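PDB 3FYN: integron gene cassette protein HFX_CASS3 from Uncultured bacterium, which is of unknown function but, as a member of the GNAT acetyltransferase family, probably transfers an acetyl group from acetyl-coenzyme A. Local coordinates for residues F50-H54 against D55-R59; P110-G114 against K115-A119. All blocks are in the same frame, centred on the assembly; numbering follows the deposited sequence. Where two conformers were deposited one is given.

Interaction 1. Residues F50-H54 against D55-R59; sequences FALPH and DAAIR
His54 O takes the backbone N-H of Ile58 at 3.0 Å (His54 O to Ile58 N), a nearly straight bond with 167° at the hydrogen. The side chain of Ile58 closes over the same oxygen: its CG1 lies beside the backbone N, anti to the carbonyl carbon (chi1 -68°), which sets CG1 3.1 Å from His54 O, with CD1, in an extended chain, also near it at 3.5 Å from His54 O. One residue earlier, Pro53 O receives Ala57 N at 3.1 Å. These i to i+4 bonds start helix 54-66, with Pro53 as its N-cap residue; the proline ring has no amide hydrogen to offer, and at this place in the chain the helix needs none.

Two apolar contacts flank the first turn. Leu52, with CG anti to its own N (chi1 178°), swings CD2 forward to meet the methyl of Ala57, CD2 to CB 3.8 Å. Pro53 CB rests alongside Ala56 CB at 4.1 Å. Further along, the guanidinium group of Arg59 folds back so that one face lies over Ala56 CA, offset toward the rim of the group.

Residues 50-53 are the link from helix 34-47, and 54-59 open helix 54-66 at the protein surface. Leu52 packs on Met41 and Ser42 of helix 34-47, while both Leu52 and Ala56 touch Ile173, which brings the C-terminal tail against this helix start.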
loop_
_atom_site.group_PDB
_atom_site.type_symbol
_atom_site.label_atom_id
_atom_site.label_comp_id
_atom_site.label_asym_id
_atom_site.label_seq_id
_atom_site.Cartn_x
_atom_site.Cartn_y
_atom_site.Cartn_z
ATOM N N PHE A 50 -16.987 -10.816 -13.252
ATOM C CA PHE A 50 -15.827 -11.689 -13.116
ATOM C C PHE A 50 -16.166 -12.975 -12.378
ATOM O O PHE A 50 -17.041 -13.001 -11.511
ATOM C CB PHE A 50 -14.688 -10.978 -12.380
ATOM C CG PHE A 50 -14.322 -9.645 -12.965
ATOM C CD1 PHE A 50 -14.200 -9.481 -14.334
ATOM C CD2 PHE A 50 -14.077 -8.559 -12.140
ATOM C CE1 PHE A 50 -13.859 -8.252 -14.870
ATOM C CE2 PHE A 50 -13.732 -7.331 -12.669
ATOM C CZ PHE A 50 -13.624 -7.176 -14.037
ATOM N N ALA A 51 -15.455 -14.041 -12.721
ATOM C CA ALA A 51 -15.554 -15.293 -11.992
ATOM C C ALA A 51 -14.397 -15.351 -11.007
ATOM O O ALA A 51 -13.259 -15.054 -11.359
ATOM C CB ALA A 51 -15.503 -16.470 -12.947
ATOM N N LEU A 52 -14.696 -15.724 -9.770
ATOM C CA LEU A 52 -13.693 -15.767 -8.722
ATOM C C LEU A 52 -13.404 -17.208 -8.332
ATOM O O LEU A 52 -14.284 -17.904 -7.833
ATOM C CB LEU A 52 -14.184 -14.992 -7.498
ATOM C CG LEU A 52 -13.253 -14.974 -6.281
ATOM C CD1 LEU A 52 -11.977 -14.209 -6.609
ATOM C CD2 LEU A 52 -13.957 -14.365 -5.070
ATOM N N PRO A 53 -12.170 -17.669 -8.573
ATOM C CA PRO A 53 -11.787 -19.021 -8.152
ATOM C C PRO A 53 -11.880 -19.182 -6.638
ATOM O O PRO A 53 -11.336 -18.374 -5.878
ATOM C CB PRO A 53 -10.330 -19.131 -8.611
ATOM C CG PRO A 53 -10.215 -18.148 -9.729
ATOM C CD PRO A 53 -11.110 -17.005 -9.349
ATOM N N HIS A 54 -12.568 -20.220 -6.179
ATOM C CA HIS A 54 -12.779 -20.369 -4.743
ATOM C C HIS A 54 -11.509 -20.693 -3.953
ATOM O O HIS A 54 -11.349 -20.218 -2.828
ATOM C CB HIS A 54 -13.904 -21.363 -4.450
ATOM C CG HIS A 54 -15.269 -20.751 -4.510
ATOM N ND1 HIS A 54 -16.264 -21.051 -3.605
ATOM C CD2 HIS A 54 -15.794 -19.830 -5.354
ATOM C CE1 HIS A 54 -17.348 -20.357 -3.900
ATOM N NE2 HIS A 54 -17.089 -19.608 -4.957
ATOM N N ASP A 55 -10.607 -21.484 -4.531
ATOM C CA ASP A 55 -9.333 -21.741 -3.868
ATOM C C ASP A 55 -8.542 -20.455 -3.624
ATOM O O ASP A 55 -8.008 -20.250 -2.538
ATOM C CB ASP A 55 -8.474 -22.710 -4.687
ATOM C CG ASP A 55 -8.875 -24.160 -4.490
ATOM O OD1 ASP A 55 -9.849 -24.420 -3.756
ATOM O OD2 ASP A 55 -8.213 -25.044 -5.077
ATOM N N ALA A 56 -8.465 -19.603 -4.643
ATOM C CA ALA A 56 -7.701 -18.361 -4.548
ATOM C C ALA A 56 -8.295 -17.433 -3.493
ATOM O O ALA A 56 -7.567 -16.783 -2.740
ATOM C CB ALA A 56 -7.642 -17.659 -5.907
ATOM N N ALA A 57 -9.621 -17.369 -3.445
ATOM C CA ALA A 57 -10.301 -16.540 -2.458
ATOM C C ALA A 57 -10.037 -17.046 -1.041
ATOM O O ALA A 57 -9.724 -16.262 -0.142
ATOM C CB ALA A 57 -11.789 -16.489 -2.745
ATOM N N ILE A 58 -10.164 -18.355 -0.846
ATOM C CA ILE A 58 -9.892 -18.964 0.450
ATOM C C ILE A 58 -8.464 -18.653 0.879
ATOM O O ILE A 58 -8.214 -18.218 2.009
ATOM C CB ILE A 58 -10.091 -20.498 0.409
ATOM C CG1 ILE A 58 -11.575 -20.841 0.211
ATOM C CG2 ILE A 58 -9.564 -21.141 1.683
ATOM C CD1 ILE A 58 -11.845 -22.316 -0.008
ATOM N N ARG A 59 -7.529 -18.870 -0.038
ATOM C CA ARG A 59 -6.120 -18.623 0.232
ATOM C C ARG A 59 -5.881 -17.186 0.703
ATOM O O ARG A 59 -5.183 -16.953 1.697
ATOM C CB ARG A 59 -5.286 -18.935 -1.018
ATOM C CG ARG A 59 -3.840 -19.223 -0.751
ATOM C CD ARG A 59 -3.216 -19.985 -1.923
ATOM N NE ARG A 59 -3.432 -19.346 -3.220
ATOM C CZ ARG A 59 -4.149 -19.865 -4.216
ATOM N NH1 ARG A 59 -4.738 -21.047 -4.085
ATOM N NH2 ARG A 59 -4.272 -19.204 -5.359
#

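Interaction 2. Residues P110-G114 against K115-A119; sequences PNARG and KGLGA. With ACT (acetate ion), chain C.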
loop_
_atom_site.group_PDB
_atom_site.type_symbol
_atom_site.label_atom_id
_atom_site.label_comp_id
_atom_site.label_asym_id
_atom_site.label_seq_id
_atom_site.Cartn_x
_atom_site.Cartn_y
_atom_site.Cartn_z
ATOM N N PRO A 110 -26.222 -5.490 -2.892
ATOM C CA PRO A 110 -27.100 -4.479 -3.494
ATOM C C PRO A 110 -28.326 -4.153 -2.631
ATOM O O PRO A 110 -28.624 -2.972 -2.432
ATOM C CB PRO A 110 -27.514 -5.127 -4.817
ATOM C CG PRO A 110 -26.325 -5.993 -5.180
ATOM C CD PRO A 110 -25.794 -6.515 -3.865
ATOM N N ASN A 111 -29.002 -5.176 -2.110
ATOM C CA ASN A 111 -30.214 -4.980 -1.311
ATOM C C ASN A 111 -29.977 -4.287 0.025
ATOM O O ASN A 111 -30.926 -3.818 0.666
ATOM C CB ASN A 111 -30.930 -6.319 -1.070
ATOM C CG ASN A 111 -30.045 -7.344 -0.363
ATOM O OD1 ASN A 111 -28.918 -7.044 0.032
ATOM N ND2 ASN A 111 -30.552 -8.562 -0.215
ATOM N N ALA A 112 -28.716 -4.233 0.449
ATOM C CA ALA A 112 -28.372 -3.641 1.737
ATOM C C ALA A 112 -27.753 -2.254 1.587
ATOM O O ALA A 112 -27.370 -1.632 2.576
ATOM C CB ALA A 112 -27.444 -4.566 2.522
ATOM N N ARG A 113 -27.665 -1.770 0.349
ATOM C CA ARG A 113 -27.104 -0.444 0.087
ATOM C C ARG A 113 -28.108 0.663 0.380
ATOM O O ARG A 113 -29.317 0.433 0.390
ATOM C CB ARG A 113 -26.606 -0.340 -1.357
ATOM C CG ARG A 113 -25.386 -1.201 -1.631
ATOM C CD ARG A 113 -25.048 -1.268 -3.103
ATOM N NE ARG A 113 -24.093 -2.342 -3.333
ATOM C CZ ARG A 113 -23.807 -2.862 -4.522
ATOM N NH1 ARG A 113 -24.393 -2.398 -5.616
ATOM N NH2 ARG A 113 -22.927 -3.848 -4.611
ATOM N N GLY A 114 -27.596 1.864 0.619
ATOM C CA GLY A 114 -28.440 3.019 0.863
ATOM C C GLY A 114 -29.062 3.049 2.247
ATOM O O GLY A 114 -30.046 3.751 2.473
ATOM N N LYS A 115 -28.485 2.296 3.179
ATOM C CA LYS A 115 -29.004 2.222 4.541
ATOM C C LYS A 115 -28.015 2.778 5.565
ATOM O O LYS A 115 -28.284 2.756 6.762
ATOM C CB LYS A 115 -29.347 0.774 4.904
ATOM C CG LYS A 115 -30.332 0.105 3.963
ATOM C CD LYS A 115 -30.602 -1.329 4.393
ATOM C CE LYS A 115 -31.616 -2.000 3.485
ATOM N NZ LYS A 115 -31.811 -3.433 3.844
ATOM N N GLY A 116 -26.875 3.271 5.094
ATOM C CA GLY A 116 -25.842 3.780 5.982
ATOM C C GLY A 116 -24.833 2.747 6.467
ATOM O O GLY A 116 -23.972 3.060 7.285
ATOM N N LEU A 117 -24.931 1.516 5.971
ATOM C CA LEU A 117 -24.018 0.461 6.401
ATOM C C LEU A 117 -22.588 0.722 5.935
ATOM O O LEU A 117 -21.631 0.474 6.671
ATOM C CB LEU A 117 -24.496 -0.910 5.913
ATOM C CG LEU A 117 -25.746 -1.448 6.611
ATOM C CD1 LEU A 117 -26.258 -2.695 5.913
ATOM C CD2 LEU A 117 -25.449 -1.721 8.083
ATOM N N GLY A 118 -22.451 1.228 4.712
ATOM C CA GLY A 118 -21.140 1.534 4.160
ATOM C C GLY A 118 -20.429 2.599 4.973
ATOM O O GLY A 118 -19.234 2.488 5.262
ATOM N N ALA A 119 -21.175 3.632 5.351
ATOM C CA ALA A 119 -20.634 4.715 6.163
ATOM C C ALA A 119 -20.153 4.184 7.505
ATOM O O ALA A 119 -19.086 4.561 7.986
ATOM C CB ALA A 119 -21.684 5.800 6.362
HETATM C C ACT C . -23.784 1.607 1.006
HETATM O O ACT C . -23.905 1.229 2.189
HETATM O OXT ACT C . -24.780 2.174 0.509
HETATM C CH3 ACT C . -22.522 1.386 0.229
HETATM O O HOH W 1 -26.213 0.626 3.472
#
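Lys115 lays an extended side chain along Ala112 and Asn111, in the loop that leads from strand 98-108 into helix 117-131, where the sequence Arg113-Gly114-Lys115-Gly116-Leu117-Gly118 matches the GNAT motif A signature (Q/R-x-x-G-x-G/A), the pyrophosphate-binding loop for acetyl-coenzyme A in this family. Its CB lies 3.9 Å from Ala112 O. CG and CD then run past Ala112 O, each 3.7 Å from that oxygen. With the chain extended beyond CG, CE reaches Asn111 O, and NZ ends 3.3 Å from Asn111 O in a weak hydrogen bond; the stronger partner of NZ is Glu78, through a salt bridge.

Leu117 meets the loop from its buried side, CD1 against Ala112 CB at 4.1 Å, and both side chains pack on Val83 of strand 81-93. Arg113 turns the other way: one guanidinium face lies over Pro110 CA, NE bonds Val108 O, and NH2 makes a salt bridge to Glu47.

Two backbone amides hold an acetate, probably from the crystallisation liquor. Gly114 N points almost straight at OXT of the acetate (2.8 Å, 176°), and Gly118 N, in the first turn of the helix, reaches its O atom by a more bent bond (139°). A carboxylate held this way is consistent with an anion pocket like that used for coenzyme A phosphates in relatives. One water ties the loop together, donating to Ala112 O at 2.7 Å and to acetate O, and accepting from Lys115 N and Leu117 N.

Overall arrangement
Both interactions lie where a loop runs into a helix, but on different elements: 50-59 joins helix 34-47 to helix 54-66, whereas 110-119 joins strand 98-108 to helix 117-131. Their centres are 25 Å apart and they do not touch. Interaction 1 is a surface contact in which the carbonyls of Pro53 and His54 are taken up by helical amides and apolar side chains pack beside the first turn. Interaction 2 is partly buried; its amides instead face a water and an anion, Gly118 leaves room for the anion, Gly114 and Gly116 have positive phi, and Arg113 and Lys115 form salt bridges elsewhere. Glu47, ending helix 34-47, pairs with Arg113, so that helix borders both regions.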